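Local coordinates for adenylation domain (Streptomyces sp., PDB 5N9X), which is an adenylation domain of the ANL superfamily of AMP-binding enzymes and binds adenosine-5'-triphosphate and threonine in adjoining pockets, at residues I165-T170 with I313-V318; P369-G374 with E384-G389. All blocks are in the same frame, centred on the assembly; numbering follows the deposited sequence.

Contact 1: I165-T170 with I313-V318; sequences IYTSGT and ITETTV. With ATP (adenosine-5'-triphosphate), chain D; THR (threonine), chain C.
Thr-167 and Thr-314 run past each other in opposite directions, with CG2 of Thr-167 3.7 Å from CB of Thr-314. Toward the start of segment 165-170, the CG2 methyls of Ile-165 and Thr-314 lie 4.0 Å apart where their side chains cross at about a right angle. No hydrogen bond joins the two segments; adenosine-5'-triphosphate spans them instead. From strand 161-167, OG1 of Thr-167 donates to O2G of the gamma phosphate at 3.1 Å; this hydroxyl sits between the backbone N and the carbonyl carbon (chi1 70°), while CG2 lies beside the backbone N, facing Thr-314. From the other segment, N of Thr-314 approaches O1A of the alpha phosphate, but the modelled separation is implausibly short and its detail doubtful. The strand end meets the gamma phosphate and the loop the alpha phosphate. Glu-315, its chain bent at chi2, brings OE2 to 3.4 Å from O3G of the nucleotide, and its side chain is about 5 Å from the bound magnesium ion at the nearest approach. Thr-167 to Thr-170 opens the glycine-rich phosphate-binding loop of the ANL fold, and Thr-314 and Glu-315 belong to the loop between strands 306-310 and 321-324. Beyond Thr-314 this loop curls back, so that O of Val-318 accepts from N of the bound threonine at 3.0 Å and from its OG1 at 3.2 Å. In the second shell, Tyr-375 OH hydrogen-bonds OE2 of Glu-315, and Thr-167 pairs with Lys-175 of strand 175-180 through the backbone.

Contact 2: P369-G374 with E384-G389; sequences PQVSEG and ERFTTG
With chi1 of -60°, Phe-386 carries its ring beside its own backbone N and onto the 369-374 loop, where Val-371, its CG1 anti to the backbone N, extends a methyl to meet it. The ring belongs to a helix-to-strand junction in the AMP-binding fold: Phe-386 is the first residue to leave helical geometry after helix 379-385, and it opens strand 386-388, which pairs antiparallel with strand 400-410. Three loop residues meet the ring in different ways. Val-371 CG1 comes in at the edge, near the ring plane, 3.9 Å from CE2 of Phe-386. Over one face sits Gly-374, whose CA makes a CH-pi contact 3.7 Å from the ring centroid and 20° off the normal. At the backbone angles of this glycine, where phi is positive, a CB would jam against the preceding carbonyl O. Tyr-402 of strand 400-410 also meets the Phe-386 ring, the two planes inclined to each other. Ser-372 approaches obliquely, its OG 3.4 Å from CZ of Phe-386, and the same oxygen accepts a weak hydrogen bond from N of Gly-374, 3.4 Å long with an N-H...O angle of 164°.

How the contacts relate
The centres of the two contacts are about 13 Å apart. Contact 1 touches adenosine-5'-triphosphate and threonine directly, whereas the Phe-386 side chain of contact 2 stays about 9 Å from the nucleotide. Segment 313-318 is the shared boundary: it is bound to 369-374 by Thr-317 OG1 to Gln-370 O at 2.6 Å and by Glu-315 O to Ser-372 N at 2.9 Å, both probable hydrogen bonds. Packing continues from Glu-315 CG to Phe-386 CZ, 4.1 Å apart. The Phe-386 cluster is thus consistent with a second shell to the ligand-binding loop. Arg-385 of contact 2 comes closer, its NH1 about 4.6 Å from O1G of adenosine-5'-triphosphate, and this NH1 shares Tyr-375 OH with Glu-315 OE2.

Contact 1: I165-T170 with I313-V318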
ATOM      1  N   ILE A 165       2.988  -9.367   5.569  1.00 14.18           N
ATOM      2  CA  ILE A 165       2.217  -9.002   4.410  1.00 23.74           C
ATOM      3  C   ILE A 165       2.964  -9.496   3.183  1.00 15.46           C
ATOM      4  O   ILE A 165       4.193  -9.432   3.120  1.00 14.67           O
ATOM      5  CB  ILE A 165       1.978  -7.488   4.395  1.00 15.36           C
ATOM      6  CG1 ILE A 165       0.663  -7.209   5.133  1.00 22.32           C
ATOM      7  CG2 ILE A 165       1.960  -6.951   2.981  1.00 22.49           C
ATOM      8  CD1 ILE A 165       0.218  -5.759   5.134  1.00 20.08           C
ATOM      9  N   TYR A 166       2.220 -10.059   2.244  1.00 23.22           N
ATOM     10  CA  TYR A 166       2.816 -10.642   1.051  1.00 25.32           C
ATOM     11  C   TYR A 166       2.779  -9.681  -0.114  1.00 29.72           C
ATOM     12  O   TYR A 166       1.740  -9.112  -0.435  1.00 30.95           O
ATOM     13  CB  TYR A 166       2.119 -11.960   0.703  1.00 23.47           C
ATOM     14  CG  TYR A 166       2.712 -13.126   1.449  1.00 30.44           C
ATOM     15  CD1 TYR A 166       2.512 -13.284   2.812  1.00 24.46           C
ATOM     16  CD2 TYR A 166       3.506 -14.052   0.790  1.00 25.77           C
ATOM     17  CE1 TYR A 166       3.069 -14.347   3.487  1.00 26.60           C
ATOM     18  CE2 TYR A 166       4.062 -15.105   1.448  1.00 20.85           C
ATOM     19  CZ  TYR A 166       3.842 -15.247   2.797  1.00 25.97           C
ATOM     20  OH  TYR A 166       4.402 -16.296   3.466  1.00 27.15           O
ATOM     21  N   THR A 167       3.946  -9.475  -0.709  1.00 29.96           N
ATOM     22  CA  THR A 167       4.061  -8.636  -1.884  1.00 40.85           C
ATOM     23  C   THR A 167       4.107  -9.501  -3.142  1.00 46.26           C
ATOM     24  O   THR A 167       4.284 -10.727  -3.074  1.00 43.13           O
ATOM     25  CB  THR A 167       5.298  -7.732  -1.799  1.00 46.75           C
ATOM     26  OG1 THR A 167       6.500  -8.510  -1.939  1.00 38.62           O
ATOM     27  CG2 THR A 167       5.313  -6.978  -0.475  1.00 39.68           C
ATOM     28  N   SER A 168       3.917  -8.859  -4.287  1.00 47.49           N
ATOM     29  CA  SER A 168       3.918  -9.554  -5.560  0.50 48.39           C
ATOM     30  C   SER A 168       5.333  -9.949  -5.985  1.00 54.97           C
ATOM     31  O   SER A 168       6.225  -9.106  -6.048  1.00 49.51           O
ATOM     32  CB  SER A 168       3.293  -8.684  -6.643  0.50 45.71           C
ATOM     33  OG  SER A 168       3.911  -7.415  -6.656  0.50 47.52           O
ATOM     34  N   GLY A 169       5.504 -11.252  -6.170  0.50 53.01           N
ATOM     35  CA  GLY A 169       6.691 -11.770  -6.803  0.50 49.07           C
ATOM     36  C   GLY A 169       6.449 -11.917  -8.284  0.50 51.57           C
ATOM     37  O   GLY A 169       5.630 -12.700  -8.715  0.50 48.67           O
ATOM     38  N   THR A 170       7.200 -11.168  -9.067  0.50 50.36           N
ATOM     39  CA  THR A 170       6.837 -10.952 -10.460  0.50 54.52           C
ATOM     40  C   THR A 170       6.759 -12.224 -11.358  0.50 53.76           C
ATOM     41  O   THR A 170       5.749 -12.419 -12.034  0.50 46.24           O
ATOM     42  CB  THR A 170       7.718  -9.857 -11.087  0.50 51.94           C
ATOM     43  OG1 THR A 170       7.382  -9.715 -12.457  0.50 48.68           O
ATOM     44  CG2 THR A 170       9.193 -10.192 -10.939  0.50 53.69           C
ATOM     45  N   ILE A 313       7.472   1.576   0.377  1.00 13.03           N
ATOM     46  CA  ILE A 313       7.575   0.171   0.010  1.00 13.77           C
ATOM     47  C   ILE A 313       7.300  -0.654   1.234  1.00 15.37           C
ATOM     48  O   ILE A 313       7.564  -0.190   2.355  1.00 17.56           O
ATOM     49  CB  ILE A 313       8.976  -0.195  -0.518  1.00 18.40           C
ATOM     50  CG1 ILE A 313      10.004   0.744   0.094  1.00 16.88           C
ATOM     51  CG2 ILE A 313       9.037  -0.173  -2.017  1.00 18.07           C
ATOM     52  CD1 ILE A 313      11.364   0.581  -0.444  1.00 18.23           C
ATOM     53  N   THR A 314       6.803  -1.874   1.045  1.00 14.81           N
ATOM     54  CA  THR A 314       6.428  -2.712   2.173  1.00 17.43           C
ATOM     55  C   THR A 314       7.663  -3.076   3.012  1.00 21.08           C
ATOM     56  O   THR A 314       7.579  -3.230   4.244  1.00 11.77           O
ATOM     57  CB  THR A 314       5.689  -3.998   1.706  1.00 20.75           C
ATOM     58  OG1 THR A 314       4.452  -3.647   1.062  1.00 12.35           O
ATOM     59  CG2 THR A 314       5.410  -4.925   2.883  1.00 18.28           C
ATOM     60  N   GLU A 315       8.814  -3.158   2.343  1.00 12.74           N
ATOM     61  CA  GLU A 315      10.058  -3.526   3.002  1.00 11.97           C
ATOM     62  C   GLU A 315      10.588  -2.478   3.977  1.00  9.96           C
ATOM     63  O   GLU A 315      11.458  -2.769   4.785  1.00 11.73           O
ATOM     64  CB  GLU A 315      11.131  -3.863   1.944  1.00 16.78           C
ATOM     65  CG  GLU A 315      10.880  -5.174   1.160  1.00 13.92           C
ATOM     66  CD  GLU A 315       9.959  -5.028  -0.048  1.00 20.31           C
ATOM     67  OE1 GLU A 315       9.267  -3.994  -0.213  1.00 20.27           O
ATOM     68  OE2 GLU A 315       9.925  -5.978  -0.844  1.00 22.65           O
ATOM     69  N   THR A 316      10.065  -1.265   3.925  1.00 10.97           N
ATOM     70  CA  THR A 316      10.517  -0.233   4.857  1.00  9.81           C
ATOM     71  C   THR A 316       9.338   0.390   5.607  1.00 10.16           C
ATOM     72  O   THR A 316       9.388   1.555   6.033  1.00 15.49           O
ATOM     73  CB  THR A 316      11.360   0.865   4.129  1.00 14.46           C
ATOM     74  OG1 THR A 316      10.548   1.597   3.209  1.00 12.53           O
ATOM     75  CG2 THR A 316      12.526   0.245   3.386  1.00 13.55           C
ATOM     76  N   THR A 317       8.280  -0.407   5.723  1.00 10.49           N
ATOM     77  CA  THR A 317       7.092  -0.145   6.538  1.00  8.61           C
ATOM     78  C   THR A 317       6.211   1.012   6.035  1.00  9.57           C
ATOM     79  O   THR A 317       6.210   2.092   6.606  1.00  9.25           O
ATOM     80  CB  THR A 317       7.472   0.097   8.036  1.00 12.22           C
ATOM     81  OG1 THR A 317       8.520  -0.803   8.424  1.00 10.64           O
ATOM     82  CG2 THR A 317       6.249  -0.096   8.963  1.00 12.12           C
ATOM     83  N   VAL A 318       5.414   0.724   5.008  1.00  6.36           N
ATOM     84  CA  VAL A 318       4.384   1.614   4.473  1.00  9.35           C
ATOM     85  C   VAL A 318       4.871   2.887   3.750  1.00 13.04           C
ATOM     86  O   VAL A 318       4.614   3.029   2.553  1.00 17.16           O
ATOM     87  CB  VAL A 318       3.369   2.043   5.565  1.00 15.80           C
ATOM     88  CG1 VAL A 318       2.086   2.500   4.899  1.00  8.05           C
ATOM     89  CG2 VAL A 318       3.069   0.872   6.535  1.00 10.44           C
TER
HETATM   90  PG  ATP D 602       7.284  -5.751  -4.357  1.00 74.44           P
HETATM   91  O1G ATP D 602       8.501  -5.094  -5.000  1.00 65.76           O
HETATM   92  O2G ATP D 602       7.122  -7.202  -4.690  1.00 60.14           O
HETATM   93  O3G ATP D 602       7.173  -5.551  -2.856  1.00 69.88           O
HETATM   94  PB  ATP D 602       5.308  -3.636  -4.786  1.00 66.01           P
HETATM   95  O1B ATP D 602       6.324  -2.698  -5.445  1.00 53.25           O
HETATM   96  O2B ATP D 602       3.850  -3.489  -5.081  1.00 42.90           O
HETATM   97  O3B ATP D 602       5.939  -5.111  -5.080  1.00 71.98           O
HETATM   98  PA  ATP D 602       4.883  -2.546  -2.271  1.00 65.66           P
HETATM   99  O1A ATP D 602       5.852  -2.384  -1.124  1.00 36.62           O
HETATM  100  O2A ATP D 602       3.405  -2.733  -1.947  1.00 50.69           O
HETATM  101  O3A ATP D 602       5.427  -3.730  -3.191  1.00 60.53           O
HETATM  102  O5' ATP D 602       5.020  -1.365  -3.394  1.00 43.86           O
HETATM  103  C5' ATP D 602       6.000  -0.326  -3.379  1.00 32.94           C
HETATM  104  C4' ATP D 602       6.316   0.122  -4.808  1.00 30.33           C
HETATM  105  O4' ATP D 602       5.369   1.072  -5.272  1.00 21.25           O
HETATM  106  C3' ATP D 602       7.696   0.724  -4.996  1.00 25.22           C
HETATM  107  O3' ATP D 602       8.489  -0.259  -5.654  1.00 38.62           O
HETATM  108  C2' ATP D 602       7.507   1.920  -5.894  1.00 23.37           C
HETATM  109  O2' ATP D 602       7.926   1.564  -7.208  1.00 22.77           O
HETATM  110  C1' ATP D 602       6.015   2.172  -5.929  1.00 29.69           C
HETATM  111  N9  ATP D 602       5.648   3.435  -5.217  1.00 25.52           N
HETATM  112  C8  ATP D 602       5.179   3.512  -3.952  1.00 21.22           C
HETATM  113  N7  ATP D 602       4.923   4.785  -3.570  1.00 16.44           N
HETATM  114  C5  ATP D 602       5.221   5.567  -4.622  1.00 18.58           C
HETATM  115  C6  ATP D 602       5.171   7.023  -4.887  1.00 14.02           C
HETATM  116  N6  ATP D 602       4.749   7.873  -3.931  1.00 12.66           N
HETATM  117  N1  ATP D 602       5.568   7.459  -6.100  1.00 13.70           N
HETATM  118  C2  ATP D 602       6.016   6.588  -7.027  1.00 22.43           C
HETATM  119  N3  ATP D 602       6.081   5.247  -6.877  1.00 19.77           N
HETATM  120  C4  ATP D 602       5.705   4.678  -5.705  1.00 23.10           C
HETATM  121  N   THR C 601       3.436   0.630   1.086  1.00 16.63           N
HETATM  122  CA  THR C 601       2.445   0.839   0.021  1.00 26.72           C
HETATM  123  C   THR C 601       2.989   0.170  -1.210  1.00 28.26           C
HETATM  124  O   THR C 601       2.378  -0.023  -2.279  1.00 20.35           O
HETATM  125  CB  THR C 601       2.190   2.332  -0.291  1.00 23.24           C
HETATM  126  OG1 THR C 601       3.447   3.021  -0.456  1.00 19.43           O
HETATM  127  CG2 THR C 601       1.376   2.977   0.824  1.00 14.32           C
HETATM  128  OXT THR C 601       4.158  -0.160  -1.064  1.00 28.08           O

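Contact 2: P369-G374 with E384-G389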
ATOM      1  N   PRO A 369      15.425   2.554  11.227  1.00 14.46           N
ATOM      2  CA  PRO A 369      14.602   1.689  12.090  1.00 10.50           C
ATOM      3  C   PRO A 369      13.278   1.210  11.471  1.00 14.30           C
ATOM      4  O   PRO A 369      12.655   0.324  12.054  1.00 14.46           O
ATOM      5  CB  PRO A 369      14.342   2.579  13.307  1.00 15.25           C
ATOM      6  CG  PRO A 369      14.380   3.987  12.749  1.00 11.68           C
ATOM      7  CD  PRO A 369      15.444   3.955  11.689  1.00  9.61           C
ATOM      8  N   GLN A 370      12.854   1.766  10.334  1.00 12.50           N
ATOM      9  CA  GLN A 370      11.658   1.263   9.647  1.00 12.19           C
ATOM     10  C   GLN A 370      11.961   0.137   8.657  1.00 14.21           C
ATOM     11  O   GLN A 370      11.049  -0.525   8.160  1.00 11.22           O
ATOM     12  CB  GLN A 370      10.934   2.380   8.894  1.00  9.17           C
ATOM     13  CG  GLN A 370      10.115   3.328   9.744  1.00  9.05           C
ATOM     14  CD  GLN A 370       9.568   4.497   8.915  1.00 13.25           C
ATOM     15  OE1 GLN A 370       9.792   5.675   9.249  1.00 10.68           O
ATOM     16  NE2 GLN A 370       8.850   4.170   7.825  1.00  6.52           N
ATOM     17  N   VAL A 371      13.232  -0.055   8.334  1.00 12.90           N
ATOM     18  CA  VAL A 371      13.585  -1.112   7.400  1.00 15.48           C
ATOM     19  C   VAL A 371      13.399  -2.520   8.024  1.00 11.49           C
ATOM     20  O   VAL A 371      13.992  -2.850   9.055  1.00  7.91           O
ATOM     21  CB  VAL A 371      15.044  -0.956   6.881  1.00 17.83           C
ATOM     22  CG1 VAL A 371      15.361  -2.053   5.873  1.00 12.56           C
ATOM     23  CG2 VAL A 371      15.264   0.440   6.254  1.00 13.81           C
ATOM     24  N   SER A 372      12.566  -3.331   7.378  1.00 10.11           N
ATOM     25  CA  SER A 372      12.358  -4.742   7.753  1.00 18.09           C
ATOM     26  C   SER A 372      13.615  -5.602   7.847  1.00 13.07           C
ATOM     27  O   SER A 372      14.662  -5.245   7.339  1.00 15.15           O
ATOM     28  CB  SER A 372      11.403  -5.401   6.759  1.00 21.82           C
ATOM     29  OG  SER A 372      12.079  -5.801   5.585  1.00 17.40           O
ATOM     30  N   GLU A 373      13.493  -6.759   8.478  1.00 18.53           N
ATOM     31  CA  GLU A 373      14.639  -7.633   8.663  1.00 19.80           C
ATOM     32  C   GLU A 373      14.835  -8.614   7.514  1.00 18.68           C
ATOM     33  O   GLU A 373      15.490  -9.633   7.690  1.00 26.65           O
ATOM     34  CB  GLU A 373      14.508  -8.418   9.974  1.00 24.89           C
ATOM     35  CG  GLU A 373      14.480  -7.566  11.233  1.00 36.42           C
ATOM     36  CD  GLU A 373      15.777  -6.813  11.518  1.00 42.39           C
ATOM     37  OE1 GLU A 373      16.685  -6.781  10.649  1.00 39.76           O
ATOM     38  OE2 GLU A 373      15.873  -6.221  12.621  1.00 45.64           O
ATOM     39  N   GLY A 374      14.265  -8.318   6.352  1.00 19.52           N
ATOM     40  CA  GLY A 374      14.415  -9.176   5.194  1.00 24.25           C
ATOM     41  C   GLY A 374      13.193 -10.038   4.929  1.00 27.25           C
ATOM     42  O   GLY A 374      12.286 -10.105   5.754  1.00 23.55           O
ATOM     43  N   GLU A 384      20.517 -10.182  -1.461  1.00 22.07           N
ATOM     44  CA  GLU A 384      20.715  -9.207  -2.529  1.00 24.34           C
ATOM     45  C   GLU A 384      20.208  -7.804  -2.240  1.00 31.61           C
ATOM     46  O   GLU A 384      20.865  -6.825  -2.597  1.00 37.31           O
ATOM     47  CB  GLU A 384      20.051  -9.683  -3.817  1.00 24.69           C
ATOM     48  CG  GLU A 384      20.639 -10.918  -4.412  1.00 29.26           C
ATOM     49  CD  GLU A 384      19.701 -11.545  -5.420  1.00 44.34           C
ATOM     50  OE1 GLU A 384      19.856 -12.758  -5.715  1.00 40.63           O
ATOM     51  OE2 GLU A 384      18.780 -10.824  -5.880  1.00 43.44           O
ATOM     52  N   ARG A 385      19.036  -7.706  -1.618  1.00 26.42           N
ATOM     53  CA  ARG A 385      18.339  -6.430  -1.501  1.00 21.77           C
ATOM     54  C   ARG A 385      18.510  -5.733  -0.151  1.00 19.56           C
ATOM     55  O   ARG A 385      18.180  -4.559  -0.010  1.00 19.60           O
ATOM     56  CB  ARG A 385      16.856  -6.642  -1.801  1.00 22.92           C
ATOM     57  CG  ARG A 385      16.568  -7.006  -3.235  1.00 24.83           C
ATOM     58  CD  ARG A 385      15.081  -7.064  -3.440  1.00 32.59           C
ATOM     59  NE  ARG A 385      14.711  -7.325  -4.825  1.00 41.23           N
ATOM     60  CZ  ARG A 385      13.452  -7.450  -5.238  1.00 43.99           C
ATOM     61  NH1 ARG A 385      12.453  -7.320  -4.375  1.00 32.75           N
ATOM     62  NH2 ARG A 385      13.185  -7.682  -6.519  1.00 43.45           N
ATOM     63  N   PHE A 386      19.018  -6.463   0.834  1.00 23.04           N
ATOM     64  CA  PHE A 386      19.362  -5.896   2.139  1.00 26.73           C
ATOM     65  C   PHE A 386      20.853  -6.106   2.365  1.00 26.19           C
ATOM     66  O   PHE A 386      21.270  -7.241   2.628  1.00 28.79           O
ATOM     67  CB  PHE A 386      18.581  -6.570   3.288  1.00 21.82           C
ATOM     68  CG  PHE A 386      17.083  -6.449   3.189  1.00 21.67           C
ATOM     69  CD1 PHE A 386      16.357  -7.309   2.378  1.00 21.91           C
ATOM     70  CD2 PHE A 386      16.393  -5.503   3.946  1.00 18.55           C
ATOM     71  CE1 PHE A 386      14.968  -7.214   2.308  1.00 25.25           C
ATOM     72  CE2 PHE A 386      15.016  -5.406   3.883  1.00 17.91           C
ATOM     73  CZ  PHE A 386      14.302  -6.260   3.059  1.00 19.06           C
ATOM     74  N   THR A 387      21.648  -5.039   2.268  1.00 24.89           N
ATOM     75  CA  THR A 387      23.108  -5.143   2.345  1.00 28.76           C
ATOM     76  C   THR A 387      23.713  -4.270   3.446  1.00 32.16           C
ATOM     77  O   THR A 387      23.173  -3.212   3.777  1.00 33.84           O
ATOM     78  CB  THR A 387      23.758  -4.764   1.000  1.00 22.97           C
ATOM     79  OG1 THR A 387      23.271  -3.480   0.571  1.00 32.56           O
ATOM     80  CG2 THR A 387      23.390  -5.773  -0.033  1.00 21.14           C
ATOM     81  N   THR A 388      24.825  -4.735   4.014  1.00 35.47           N
ATOM     82  CA  THR A 388      25.633  -3.961   4.965  1.00 33.78           C
ATOM     83  C   THR A 388      27.067  -3.921   4.450  1.00 43.94           C
ATOM     84  O   THR A 388      27.632  -4.963   4.092  1.00 35.46           O
ATOM     85  CB  THR A 388      25.630  -4.573   6.385  1.00 36.11           C
ATOM     86  OG1 THR A 388      24.294  -4.923   6.772  1.00 34.96           O
ATOM     87  CG2 THR A 388      26.233  -3.609   7.400  1.00 30.54           C
ATOM     88  N   GLY A 389      27.663  -2.734   4.409  1.00 40.30           N
ATOM     89  CA  GLY A 389      29.069  -2.629   4.046  1.00 49.75           C
ATOM     90  C   GLY A 389      29.977  -3.388   5.009  1.00 51.48           C
ATOM     91  O   GLY A 389      29.504  -4.077   5.910  1.00 43.46           O
TER